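Local atomic coordinates of trypsin-like serine protease (Magnetospirillum magneticum, PDB entry 5HMA), a protein that promotes magnetite formation by binding transition metal ions and is needed for activation of the MamE protease, though it is probably not itself a protease. Residues V10-G16 and E46-V51; I35-S40 and Q147-P151; G70-A74 and V178-I183; L113-G117 and D140-E146. One frame throughout, in Å; residues are numbered along the deposited sequence.

In the fold
The chain is the N-terminal protease-like domain, folded as two antiparallel beta-barrels in the manner of trypsin. Contact 1 pairs two strands and closes the first barrel; it alone is joined by hydrogen bonds between its segments. Contact 2, nearest the centre of the chain, is buried between the barrels and packs methyls and hydroxyls instead. Contact 3 also joins the barrels, with an apolar interior and a nickel ion at its rim. Contact 4 lies nearer the surface, on the second barrel, where a flat cation-pi stack dominates. Asp72 links contacts 2 and 3 through His39, while Gln147 links contacts 2 and 4 through Ala141.

Contact 1: V10-G16 and E46-V51; sequences VGVGGGG and EISVQV
Gly11 and Gly13 pair with Gln50 and Ser48 across antiparallel strands whose N-to-C directions make 159°, each pair exchanging two N-H...O=C hydrogen bonds. The shortest of the four runs from Gln50 N to Gly11 O, at 2.7 Å. Val12 and Val49 form the non-hydrogen-bonded pair between them, and their side chains share one face of the sheet. On that face the CG1 methyl of Val12 meets CG2 of Ile47 at 3.9 Å. At the other end CG2 of Val10 touches CG1 of Val49 at 3.7 Å, and CG1 of Val10, anti to the carbonyl carbon (chi1 -64°), lies alongside CG2 of Val51, the two side chains pointing the same way. Both glycines stand where side chains would share the other face with Ser48 and Gln50. Gly14 O sits 3.4 Å from CB of Ser48. A water bridges here, donating to Gly14 O at 2.8 Å and accepting from Gln50 NE2 at 2.9 Å; the same NE2 also reaches Ala19 O, and Ser48 OG is bonded by Arg59 NE. The strands are the first and last in the order of the six-stranded barrel, which their pairing closes: strand 23-29 continues the sheet beyond Val12, strand 58-68 beyond Val49, and Val41 of helix 38-41 covers Val12 and Ile47.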
loop_
_atom_site.group_PDB
_atom_site.type_symbol
_atom_site.label_atom_id
_atom_site.label_comp_id
_atom_site.label_asym_id
_atom_site.label_seq_id
_atom_site.Cartn_x
_atom_site.Cartn_y
_atom_site.Cartn_z
ATOM N N VAL A 10 0.783 -7.303 1.059
ATOM C CA VAL A 10 -0.423 -8.137 1.077
ATOM C C VAL A 10 -1.373 -7.754 -0.040
ATOM O O VAL A 10 -1.257 -6.673 -0.632
ATOM C CB VAL A 10 -1.175 -8.048 2.427
ATOM C CG1 VAL A 10 -0.339 -8.607 3.580
ATOM C CG2 VAL A 10 -1.637 -6.605 2.707
ATOM N N GLY A 11 -2.324 -8.642 -0.322
ATOM C CA GLY A 11 -3.426 -8.302 -1.203
ATOM C C GLY A 11 -4.626 -7.909 -0.346
ATOM O O GLY A 11 -4.810 -8.441 0.749
ATOM N N VAL A 12 -5.441 -6.982 -0.841
ATOM C CA VAL A 12 -6.655 -6.580 -0.147
ATOM C C VAL A 12 -7.860 -6.756 -1.072
ATOM O O VAL A 12 -7.783 -6.427 -2.248
ATOM C CB VAL A 12 -6.549 -5.115 0.343
ATOM C CG1 VAL A 12 -7.834 -4.696 1.005
ATOM C CG2 VAL A 12 -5.358 -4.949 1.301
ATOM N N GLY A 13 -8.974 -7.266 -0.544
ATOM C CA GLY A 13 -10.177 -7.413 -1.344
ATOM C C GLY A 13 -11.403 -7.737 -0.513
ATOM O O GLY A 13 -11.369 -7.623 0.714
ATOM N N GLY A 14 -12.489 -8.127 -1.182
ATOM C CA GLY A 14 -13.740 -8.464 -0.520
ATOM C C GLY A 14 -13.638 -9.800 0.195
ATOM O O GLY A 14 -12.612 -10.468 0.117
ATOM N N GLY A 15 -14.700 -10.206 0.877
ATOM C CA GLY A 15 -14.654 -11.437 1.653
ATOM C C GLY A 15 -15.051 -12.725 0.945
ATOM O O GLY A 15 -15.028 -13.793 1.564
ATOM N N GLY A 16 -15.415 -12.647 -0.339
ATOM C CA GLY A 16 -15.874 -13.839 -1.047
ATOM C C GLY A 16 -14.810 -14.926 -1.094
ATOM O O GLY A 16 -13.634 -14.597 -1.316
ATOM N N GLU A 46 -17.223 -6.355 3.158
ATOM C CA GLU A 46 -16.326 -6.998 4.112
ATOM C C GLU A 46 -14.927 -7.012 3.510
ATOM O O GLU A 46 -14.770 -7.050 2.296
ATOM C CB GLU A 46 -16.805 -8.414 4.445
ATOM C CG GLU A 46 -17.576 -9.073 3.308
ATOM C CD GLU A 46 -17.841 -10.557 3.536
ATOM O OE1 GLU A 46 -17.619 -11.035 4.671
ATOM O OE2 GLU A 46 -18.270 -11.243 2.576
ATOM N N ILE A 47 -13.907 -6.959 4.352
ATOM C CA ILE A 47 -12.548 -6.886 3.849
ATOM C C ILE A 47 -11.771 -8.127 4.235
ATOM O O ILE A 47 -11.790 -8.559 5.391
ATOM C CB ILE A 47 -11.829 -5.639 4.360
ATOM C CG1 ILE A 47 -12.580 -4.381 3.920
ATOM C CG2 ILE A 47 -10.397 -5.627 3.845
ATOM C CD1 ILE A 47 -12.271 -3.170 4.760
ATOM N N SER A 48 -11.080 -8.704 3.265
ATOM C CA SER A 48 -10.211 -9.825 3.558
ATOM C C SER A 48 -8.808 -9.474 3.087
ATOM O O SER A 48 -8.625 -8.895 2.016
ATOM C CB SER A 48 -10.722 -11.107 2.892
ATOM O OG SER A 48 -9.842 -12.191 3.141
ATOM N N VAL A 49 -7.822 -9.803 3.907
ATOM C CA VAL A 49 -6.442 -9.526 3.563
ATOM C C VAL A 49 -5.766 -10.834 3.191
ATOM O O VAL A 49 -5.937 -11.837 3.885
ATOM C CB VAL A 49 -5.711 -8.826 4.720
ATOM C CG1 VAL A 49 -4.190 -8.718 4.409
ATOM C CG2 VAL A 49 -6.329 -7.454 4.957
ATOM N N GLN A 50 -5.007 -10.824 2.102
ATOM C CA GLN A 50 -4.359 -12.040 1.636
ATOM C C GLN A 50 -2.863 -11.958 1.879
ATOM O O GLN A 50 -2.192 -11.049 1.388
ATOM C CB GLN A 50 -4.672 -12.281 0.155
ATOM C CG GLN A 50 -6.156 -12.010 -0.145
ATOM C CD GLN A 50 -6.770 -12.992 -1.124
ATOM O OE1 GLN A 50 -6.109 -13.925 -1.603
ATOM N NE2 GLN A 50 -8.050 -12.784 -1.431
ATOM N N VAL A 51 -2.362 -12.917 2.647
ATOM C CA VAL A 51 -0.998 -12.909 3.155
ATOM C C VAL A 51 -0.252 -14.101 2.598
ATOM O O VAL A 51 -0.762 -15.221 2.620
ATOM C CB VAL A 51 -0.986 -12.934 4.707
ATOM C CG1 VAL A 51 0.459 -12.962 5.252
ATOM C CG2 VAL A 51 -1.806 -11.750 5.280
HETATM O O HOH W 1 -9.947 -10.692 -0.733
#

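Contact 2: I35-S40 and Q147-P151; sequences ITTLHS and QTGGP
Thr148 and Gly149 press against Thr37, His39 and Ser40, at the place where strand 33-37 runs into the short helix 38-41. Gln147 opens a type II turn, closed by Gly150 N bonding back to Gln147 O at 3.0 Å, and its own side chain leads off to Tyr143, Ser144 and Ala141. Thr148 makes its contact through its CG2 methyl, set anti to the backbone N (chi1 of OG1 -72°). That methyl approaches Thr37 OG1 to 3.3 Å and lies 3.9 Å from CE1 of His39, whose ring it meets obliquely. Ser40 OG is on the same methyl, and is tied to Thr37 OG1 at 2.7 Å, so two linked hydroxyls border it. OG1 of Thr148 is engaged elsewhere, by Ala165 N and weakly by Trp145 O. Gly149 follows with a positive phi of 89°, the glycine conformation of the third turn position, and without a side chain its CA can lie 3.5 Å from Thr37 OG1. Its carbonyl O lies 3.9 Å from Thr36 CA. Gly150 and Pro151 then carry the chain into strand 151-153. By sequence motif and fold, Thr148 occupies the position of the nucleophilic serine of trypsin-like proteases, with His39 and Asp72, which are hydrogen-bonded to each other, at the other two triad positions. Here a methyl instead of a hydroxyl is turned to the imidazole, and no hydrogen bond crosses the contact, which is consistent with an inactive protease domain.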
loop_
_atom_site.group_PDB
_atom_site.type_symbol
_atom_site.label_atom_id
_atom_site.label_comp_id
_atom_site.label_asym_id
_atom_site.label_seq_id
_atom_site.Cartn_x
_atom_site.Cartn_y
_atom_site.Cartn_z
ATOM N N ILE A 35 -1.800 -0.889 6.159
ATOM C CA ILE A 35 -2.138 0.352 5.469
ATOM C C ILE A 35 -2.493 0.036 4.021
ATOM O O ILE A 35 -1.799 -0.736 3.357
ATOM C CB ILE A 35 -0.996 1.368 5.519
ATOM C CG1 ILE A 35 -0.785 1.868 6.947
ATOM C CG2 ILE A 35 -1.319 2.550 4.615
ATOM C CD1 ILE A 35 -1.850 2.839 7.388
ATOM N N THR A 36 -3.575 0.630 3.528
ATOM C CA THR A 36 -3.950 0.447 2.137
ATOM C C THR A 36 -4.650 1.725 1.668
ATOM O O THR A 36 -4.785 2.668 2.452
ATOM C CB THR A 36 -4.847 -0.809 1.958
ATOM O OG1 THR A 36 -5.009 -1.085 0.560
ATOM C CG2 THR A 36 -6.217 -0.603 2.613
ATOM N N THR A 37 -5.062 1.777 0.399
ATOM C CA THR A 37 -5.746 2.957 -0.142
ATOM C C THR A 37 -7.219 2.939 0.244
ATOM O O THR A 37 -7.869 1.897 0.152
ATOM C CB THR A 37 -5.631 3.036 -1.677
ATOM O OG1 THR A 37 -5.526 1.708 -2.221
ATOM C CG2 THR A 37 -4.408 3.864 -2.089
ATOM N N LEU A 38 -7.742 4.086 0.670
ATOM C CA LEU A 38 -9.120 4.165 1.160
ATOM C C LEU A 38 -10.159 3.820 0.076
ATOM O O LEU A 38 -11.064 3.023 0.321
ATOM C CB LEU A 38 -9.396 5.560 1.737
ATOM C CG LEU A 38 -10.804 5.794 2.291
ATOM C CD1 LEU A 38 -11.164 4.728 3.307
ATOM C CD2 LEU A 38 -10.936 7.182 2.916
ATOM N N HIS A 39 -10.024 4.394 -1.121
ATOM C CA HIS A 39 -10.994 4.128 -2.193
ATOM C C HIS A 39 -11.052 2.644 -2.578
ATOM O O HIS A 39 -12.027 2.194 -3.166
ATOM C CB HIS A 39 -10.682 4.971 -3.439
ATOM C CG HIS A 39 -9.510 4.480 -4.239
ATOM N ND1 HIS A 39 -8.227 4.955 -4.056
ATOM C CD2 HIS A 39 -9.432 3.568 -5.237
ATOM C CE1 HIS A 39 -7.411 4.351 -4.901
ATOM N NE2 HIS A 39 -8.118 3.508 -5.634
ATOM N N SER A 40 -10.021 1.880 -2.235
ATOM C CA SER A 40 -9.993 0.461 -2.578
ATOM C C SER A 40 -10.877 -0.386 -1.661
ATOM O O SER A 40 -11.300 -1.480 -2.037
ATOM C CB SER A 40 -8.554 -0.076 -2.528
ATOM O OG SER A 40 -7.721 0.632 -3.416
ATOM N N GLN A 147 -0.924 -2.479 -8.116
ATOM C CA GLN A 147 0.074 -2.000 -7.152
ATOM C C GLN A 147 -0.528 -0.975 -6.209
ATOM O O GLN A 147 0.083 -0.591 -5.210
ATOM C CB GLN A 147 1.279 -1.386 -7.869
ATOM C CG GLN A 147 2.168 -2.380 -8.578
ATOM C CD GLN A 147 3.169 -1.684 -9.473
ATOM O OE1 GLN A 147 2.782 -0.958 -10.390
ATOM N NE2 GLN A 147 4.465 -1.884 -9.206
ATOM N N THR A 148 -1.727 -0.516 -6.539
ATOM C CA THR A 148 -2.380 0.508 -5.735
ATOM C C THR A 148 -2.555 0.008 -4.308
ATOM O O THR A 148 -2.981 -1.127 -4.100
ATOM C CB THR A 148 -3.732 0.899 -6.357
ATOM O OG1 THR A 148 -3.488 1.655 -7.549
ATOM C CG2 THR A 148 -4.559 1.716 -5.401
ATOM N N GLY A 149 -2.192 0.841 -3.331
ATOM C CA GLY A 149 -2.318 0.462 -1.933
ATOM C C GLY A 149 -1.085 -0.250 -1.380
ATOM O O GLY A 149 -0.929 -0.378 -0.164
ATOM N N GLY A 150 -0.206 -0.717 -2.267
ATOM C CA GLY A 150 1.039 -1.344 -1.844
ATOM C C GLY A 150 2.154 -0.355 -1.497
ATOM O O GLY A 150 2.043 0.855 -1.744
ATOM N N PRO A 151 3.247 -0.863 -0.917
ATOM C CA PRO A 151 4.323 0.020 -0.460
ATOM C C PRO A 151 5.328 0.437 -1.542
ATOM O O PRO A 151 5.656 -0.350 -2.439
ATOM C CB PRO A 151 5.026 -0.831 0.609
ATOM C CG PRO A 151 4.879 -2.227 0.089
ATOM C CD PRO A 151 3.459 -2.257 -0.478
#

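Contact 3: G70-A74 and V178-I183; sequences GHDLA and VPAQVI. With NI (nickel (II) ion), chain C.
His71 and Leu73 meet Val178, Val182 and Ile183 along a contact that is close-packed inside and watery at its rim. In the interior, CD1 of Leu73 lies 3.8 Å from CG1 of Val178, the two side chains sliding past each other in opposite directions, and 4.0 Å from CG1 of Ile183, which crosses it at about a right angle. Val178 also sets CG2 3.5 Å from the carbonyl O of His71. Nearer the surface, Val182 lays its CG1 methyl, anti to the backbone N (chi1 159°), over one face of the His71 imidazole, 3.6 Å from the ring centroid and 16° off the normal, a CH-pi contact. The outer end of that ring belongs to the metal: NE2 binds nickel at 2.2 Å, and three waters fill further positions, two of them across the ion from each other. His186, just beyond the short helix 180-185 that carries Val182, supplies the remaining ligand seen and meets the His71 ring edge-to-face; Val182 O in turn holds His186 ND1. Two histidines from separate parts of the chain, completed by water, make a surface transition-metal site, the property for which this protease fold has been repurposed.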
loop_
_atom_site.group_PDB
_atom_site.type_symbol
_atom_site.label_atom_id
_atom_site.label_comp_id
_atom_site.label_asym_id
_atom_site.label_seq_id
_atom_site.Cartn_x
_atom_site.Cartn_y
_atom_site.Cartn_z
ATOM N N GLY A 70 -8.288 12.488 3.558
ATOM C CA GLY A 70 -7.531 13.548 2.910
ATOM C C GLY A 70 -6.274 13.085 2.190
ATOM O O GLY A 70 -5.643 13.862 1.474
ATOM N N HIS A 71 -5.906 11.820 2.379
ATOM C CA HIS A 71 -4.746 11.243 1.700
ATOM C C HIS A 71 -5.073 9.890 1.085
ATOM O O HIS A 71 -4.175 9.169 0.663
ATOM C CB HIS A 71 -3.571 11.093 2.666
ATOM C CG HIS A 71 -3.159 12.377 3.323
ATOM N ND1 HIS A 71 -2.268 13.261 2.750
ATOM C CD2 HIS A 71 -3.511 12.918 4.512
ATOM C CE1 HIS A 71 -2.094 14.293 3.556
ATOM N NE2 HIS A 71 -2.836 14.109 4.633
ATOM N N ASP A 72 -6.360 9.552 1.051
ATOM C CA ASP A 72 -6.836 8.297 0.477
ATOM C C ASP A 72 -6.165 7.084 1.116
ATOM O O ASP A 72 -5.831 6.117 0.439
ATOM C CB ASP A 72 -6.624 8.282 -1.043
ATOM C CG ASP A 72 -7.300 7.101 -1.718
ATOM O OD1 ASP A 72 -8.316 6.606 -1.175
ATOM O OD2 ASP A 72 -6.807 6.657 -2.780
ATOM N N LEU A 73 -5.969 7.128 2.430
ATOM C CA LEU A 73 -5.437 5.957 3.115
ATOM C C LEU A 73 -6.412 5.407 4.158
ATOM O O LEU A 73 -7.225 6.140 4.726
ATOM C CB LEU A 73 -4.096 6.275 3.776
ATOM C CG LEU A 73 -2.955 6.695 2.851
ATOM C CD1 LEU A 73 -1.667 6.836 3.638
ATOM C CD2 LEU A 73 -2.792 5.696 1.729
ATOM N N ALA A 74 -6.311 4.099 4.379
ATOM C CA ALA A 74 -7.056 3.395 5.415
ATOM C C ALA A 74 -6.102 2.528 6.230
ATOM O O ALA A 74 -5.197 1.881 5.677
ATOM C CB ALA A 74 -8.158 2.533 4.803
ATOM N N VAL A 178 1.710 8.365 -1.676
ATOM C CA VAL A 178 1.517 9.083 -0.420
ATOM C C VAL A 178 2.734 8.868 0.472
ATOM O O VAL A 178 3.037 7.736 0.822
ATOM C CB VAL A 178 0.253 8.616 0.300
ATOM C CG1 VAL A 178 -0.001 9.489 1.531
ATOM C CG2 VAL A 178 -0.950 8.604 -0.657
ATOM N N PRO A 179 3.446 9.949 0.838
ATOM C CA PRO A 179 4.643 9.797 1.685
ATOM C C PRO A 179 4.343 9.107 3.018
ATOM O O PRO A 179 3.299 9.356 3.616
ATOM C CB PRO A 179 5.101 11.243 1.913
ATOM C CG PRO A 179 4.585 11.985 0.729
ATOM C CD PRO A 179 3.257 11.334 0.383
ATOM N N ALA A 180 5.251 8.254 3.481
ATOM C CA ALA A 180 5.004 7.467 4.685
ATOM C C ALA A 180 4.838 8.338 5.934
ATOM O O ALA A 180 4.197 7.921 6.893
ATOM C CB ALA A 180 6.123 6.457 4.890
ATOM N N GLN A 181 5.399 9.545 5.923
ATOM C CA GLN A 181 5.281 10.440 7.076
ATOM C C GLN A 181 3.821 10.794 7.368
ATOM O O GLN A 181 3.443 11.066 8.514
ATOM C CB GLN A 181 6.097 11.719 6.852
ATOM C CG GLN A 181 6.075 12.692 8.032
ATOM C CD GLN A 181 6.464 12.034 9.357
ATOM O OE1 GLN A 181 7.294 11.118 9.401
ATOM N NE2 GLN A 181 5.858 12.504 10.446
ATOM N N VAL A 182 3.006 10.783 6.318
ATOM C CA VAL A 182 1.579 11.040 6.439
ATOM C C VAL A 182 0.946 9.995 7.356
ATOM O O VAL A 182 0.085 10.312 8.177
ATOM C CB VAL A 182 0.914 11.067 5.046
ATOM C CG1 VAL A 182 -0.583 10.821 5.143
ATOM C CG2 VAL A 182 1.223 12.391 4.337
ATOM N N ILE A 183 1.395 8.750 7.232
ATOM C CA ILE A 183 0.918 7.680 8.098
ATOM C C ILE A 183 1.205 7.978 9.563
ATOM O O ILE A 183 0.312 7.920 10.408
ATOM C CB ILE A 183 1.545 6.335 7.712
ATOM C CG1 ILE A 183 1.214 5.977 6.263
ATOM C CG2 ILE A 183 1.075 5.235 8.657
ATOM C CD1 ILE A 183 1.949 4.733 5.775
HETATM NI NI NI C . -3.224 15.587 6.248
HETATM O O HOH W 2 -5.387 15.189 6.228
HETATM O O HOH W 3 -1.044 15.935 6.242
HETATM O O HOH W 4 -3.547 16.969 4.529
#

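Contact 4: L113-G117 and D140-E146; sequences LVRQG and DAVYSWE
Arg115 and Tyr143 form the most extensive part of this contact, a cation-pi stack in which the guanidinium lies flat on the phenol ring, their planes 15° apart. The group is displaced toward CB: NH2 lies 3.3 Å from Tyr143 CG, while NH1 stands over the ring centre. Bends at chi2 (96°) and chi3 (116°) fold the arginine back over the ring, whose opposite face is met by CB of Ser144. Van der Waals contacts flank the stack. CD1 of Leu113 packs on CB of Glu146 at 3.8 Å, and its CD2 reaches the Tyr143 OH at 3.9 Å. The methyl of Ala141 lies against the strand backbone, 3.5 Å from Arg115 O, and Ala141 O touches CB of Arg115 at 3.2 Å. Strand 112-121 belongs to the second barrel of the trypsin-like fold, and residues 140-146 form the loop leading to Thr148-Gly149-Gly150-Pro151, the counterpart of the SGGP motif around the nucleophilic serine in active relatives. Within the loop, Ser144 OG accepts from Glu146 N at 3.0 Å in an ST turn. No hydrogen bond joins the two segments, but Asp140 ties the loop to the same strand just beyond Gly117, its OD1 bonded by Leu118 N and its OD2 by Gln120 NE2. The same OD1 of Asp140 comes to within 3.2 Å of Gly117 CA.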
loop_
_atom_site.group_PDB
_atom_site.type_symbol
_atom_site.label_atom_id
_atom_site.label_comp_id
_atom_site.label_asym_id
_atom_site.label_seq_id
_atom_site.Cartn_x
_atom_site.Cartn_y
_atom_site.Cartn_z
ATOM N N LEU A 113 4.313 -8.665 -6.976
ATOM C CA LEU A 113 4.688 -7.787 -8.076
ATOM C C LEU A 113 5.731 -6.818 -7.570
ATOM O O LEU A 113 5.576 -6.246 -6.493
ATOM C CB LEU A 113 3.486 -6.999 -8.592
ATOM C CG LEU A 113 2.251 -7.767 -9.033
ATOM C CD1 LEU A 113 1.067 -6.815 -9.182
ATOM C CD2 LEU A 113 2.552 -8.500 -10.334
ATOM N N VAL A 114 6.785 -6.604 -8.337
ATOM C CA VAL A 114 7.740 -5.571 -7.970
ATOM C C VAL A 114 8.209 -4.852 -9.226
ATOM O O VAL A 114 8.411 -5.465 -10.282
ATOM C CB VAL A 114 8.937 -6.159 -7.180
ATOM C CG1 VAL A 114 9.708 -7.153 -8.026
ATOM C CG2 VAL A 114 9.861 -5.052 -6.702
ATOM N N ARG A 115 8.358 -3.539 -9.112
ATOM C CA ARG A 115 8.961 -2.759 -10.179
ATOM C C ARG A 115 9.822 -1.659 -9.569
ATOM O O ARG A 115 9.447 -1.022 -8.583
ATOM C CB ARG A 115 7.886 -2.168 -11.089
ATOM C CG ARG A 115 8.419 -1.253 -12.153
ATOM C CD ARG A 115 8.613 -1.991 -13.456
ATOM N NE ARG A 115 7.722 -1.460 -14.483
ATOM C CZ ARG A 115 7.026 -2.211 -15.329
ATOM N NH1 ARG A 115 7.115 -3.536 -15.280
ATOM N NH2 ARG A 115 6.244 -1.632 -16.231
ATOM N N GLN A 116 10.991 -1.448 -10.145
ATOM C CA GLN A 116 11.839 -0.361 -9.697
ATOM C C GLN A 116 11.696 0.832 -10.625
ATOM O O GLN A 116 11.347 0.693 -11.794
ATOM C CB GLN A 116 13.296 -0.794 -9.636
ATOM C CG GLN A 116 13.881 -1.082 -10.968
ATOM C CD GLN A 116 15.367 -0.854 -10.975
ATOM O OE1 GLN A 116 15.837 0.211 -11.382
ATOM N NE2 GLN A 116 16.122 -1.844 -10.507
ATOM N N GLY A 117 11.975 2.007 -10.089
ATOM C CA GLY A 117 11.956 3.221 -10.871
ATOM C C GLY A 117 12.607 4.348 -10.100
ATOM O O GLY A 117 13.143 4.151 -9.007
ATOM N N ASP A 140 7.904 6.301 -11.737
ATOM C CA ASP A 140 7.536 5.349 -12.771
ATOM C C ASP A 140 7.655 3.903 -12.279
ATOM O O ASP A 140 7.625 2.974 -13.083
ATOM C CB ASP A 140 8.395 5.567 -14.026
ATOM C CG ASP A 140 9.856 5.846 -13.699
ATOM O OD1 ASP A 140 10.364 5.309 -12.697
ATOM O OD2 ASP A 140 10.504 6.605 -14.448
ATOM N N ALA A 141 7.785 3.707 -10.967
ATOM C CA ALA A 141 7.831 2.344 -10.413
ATOM C C ALA A 141 6.431 1.738 -10.342
ATOM O O ALA A 141 6.270 0.524 -10.254
ATOM C CB ALA A 141 8.472 2.328 -9.027
ATOM N N VAL A 142 5.423 2.601 -10.362
ATOM C CA VAL A 142 4.027 2.174 -10.344
ATOM C C VAL A 142 3.504 2.072 -11.777
ATOM O O VAL A 142 3.354 3.083 -12.465
ATOM C CB VAL A 142 3.190 3.137 -9.505
ATOM C CG1 VAL A 142 1.702 2.812 -9.616
ATOM C CG2 VAL A 142 3.685 3.127 -8.049
ATOM N N TYR A 143 3.248 0.846 -12.230
ATOM C CA TYR A 143 2.848 0.607 -13.618
ATOM C C TYR A 143 1.473 -0.073 -13.727
ATOM O O TYR A 143 0.889 -0.124 -14.810
ATOM C CB TYR A 143 3.910 -0.245 -14.338
ATOM C CG TYR A 143 3.927 -1.698 -13.896
ATOM C CD1 TYR A 143 4.529 -2.080 -12.696
ATOM C CD2 TYR A 143 3.335 -2.689 -14.675
ATOM C CE1 TYR A 143 4.529 -3.411 -12.280
ATOM C CE2 TYR A 143 3.335 -4.020 -14.272
ATOM C CZ TYR A 143 3.929 -4.378 -13.077
ATOM O OH TYR A 143 3.920 -5.704 -12.684
ATOM N N SER A 144 0.962 -0.605 -12.617
ATOM C CA SER A 144 -0.272 -1.393 -12.659
ATOM C C SER A 144 -1.268 -0.996 -11.576
ATOM O O SER A 144 -0.886 -0.713 -10.449
ATOM C CB SER A 144 0.040 -2.889 -12.529
ATOM O OG SER A 144 -1.141 -3.657 -12.289
ATOM N N TRP A 145 -2.551 -1.005 -11.927
ATOM C CA TRP A 145 -3.614 -0.781 -10.963
ATOM C C TRP A 145 -3.499 -1.720 -9.754
ATOM O O TRP A 145 -3.906 -1.369 -8.648
ATOM C CB TRP A 145 -4.981 -0.945 -11.639
ATOM C CG TRP A 145 -5.273 -2.331 -12.086
ATOM C CD1 TRP A 145 -4.944 -2.890 -13.283
ATOM C CD2 TRP A 145 -5.971 -3.344 -11.345
ATOM N NE1 TRP A 145 -5.392 -4.188 -13.336
ATOM C CE2 TRP A 145 -6.029 -4.491 -12.162
ATOM C CE3 TRP A 145 -6.555 -3.390 -10.074
ATOM C CZ2 TRP A 145 -6.643 -5.673 -11.747
ATOM C CZ3 TRP A 145 -7.163 -4.563 -9.663
ATOM C CH2 TRP A 145 -7.202 -5.689 -10.498
ATOM N N GLU A 146 -2.908 -2.894 -9.948
ATOM C CA GLU A 146 -2.784 -3.860 -8.859
ATOM C C GLU A 146 -1.785 -3.437 -7.793
ATOM O O GLU A 146 -1.802 -3.963 -6.680
ATOM C CB GLU A 146 -2.406 -5.227 -9.421
ATOM C CG GLU A 146 -3.348 -5.651 -10.529
ATOM C CD GLU A 146 -3.215 -7.107 -10.883
ATOM O OE1 GLU A 146 -4.059 -7.912 -10.412
ATOM O OE2 GLU A 146 -2.266 -7.435 -11.636
#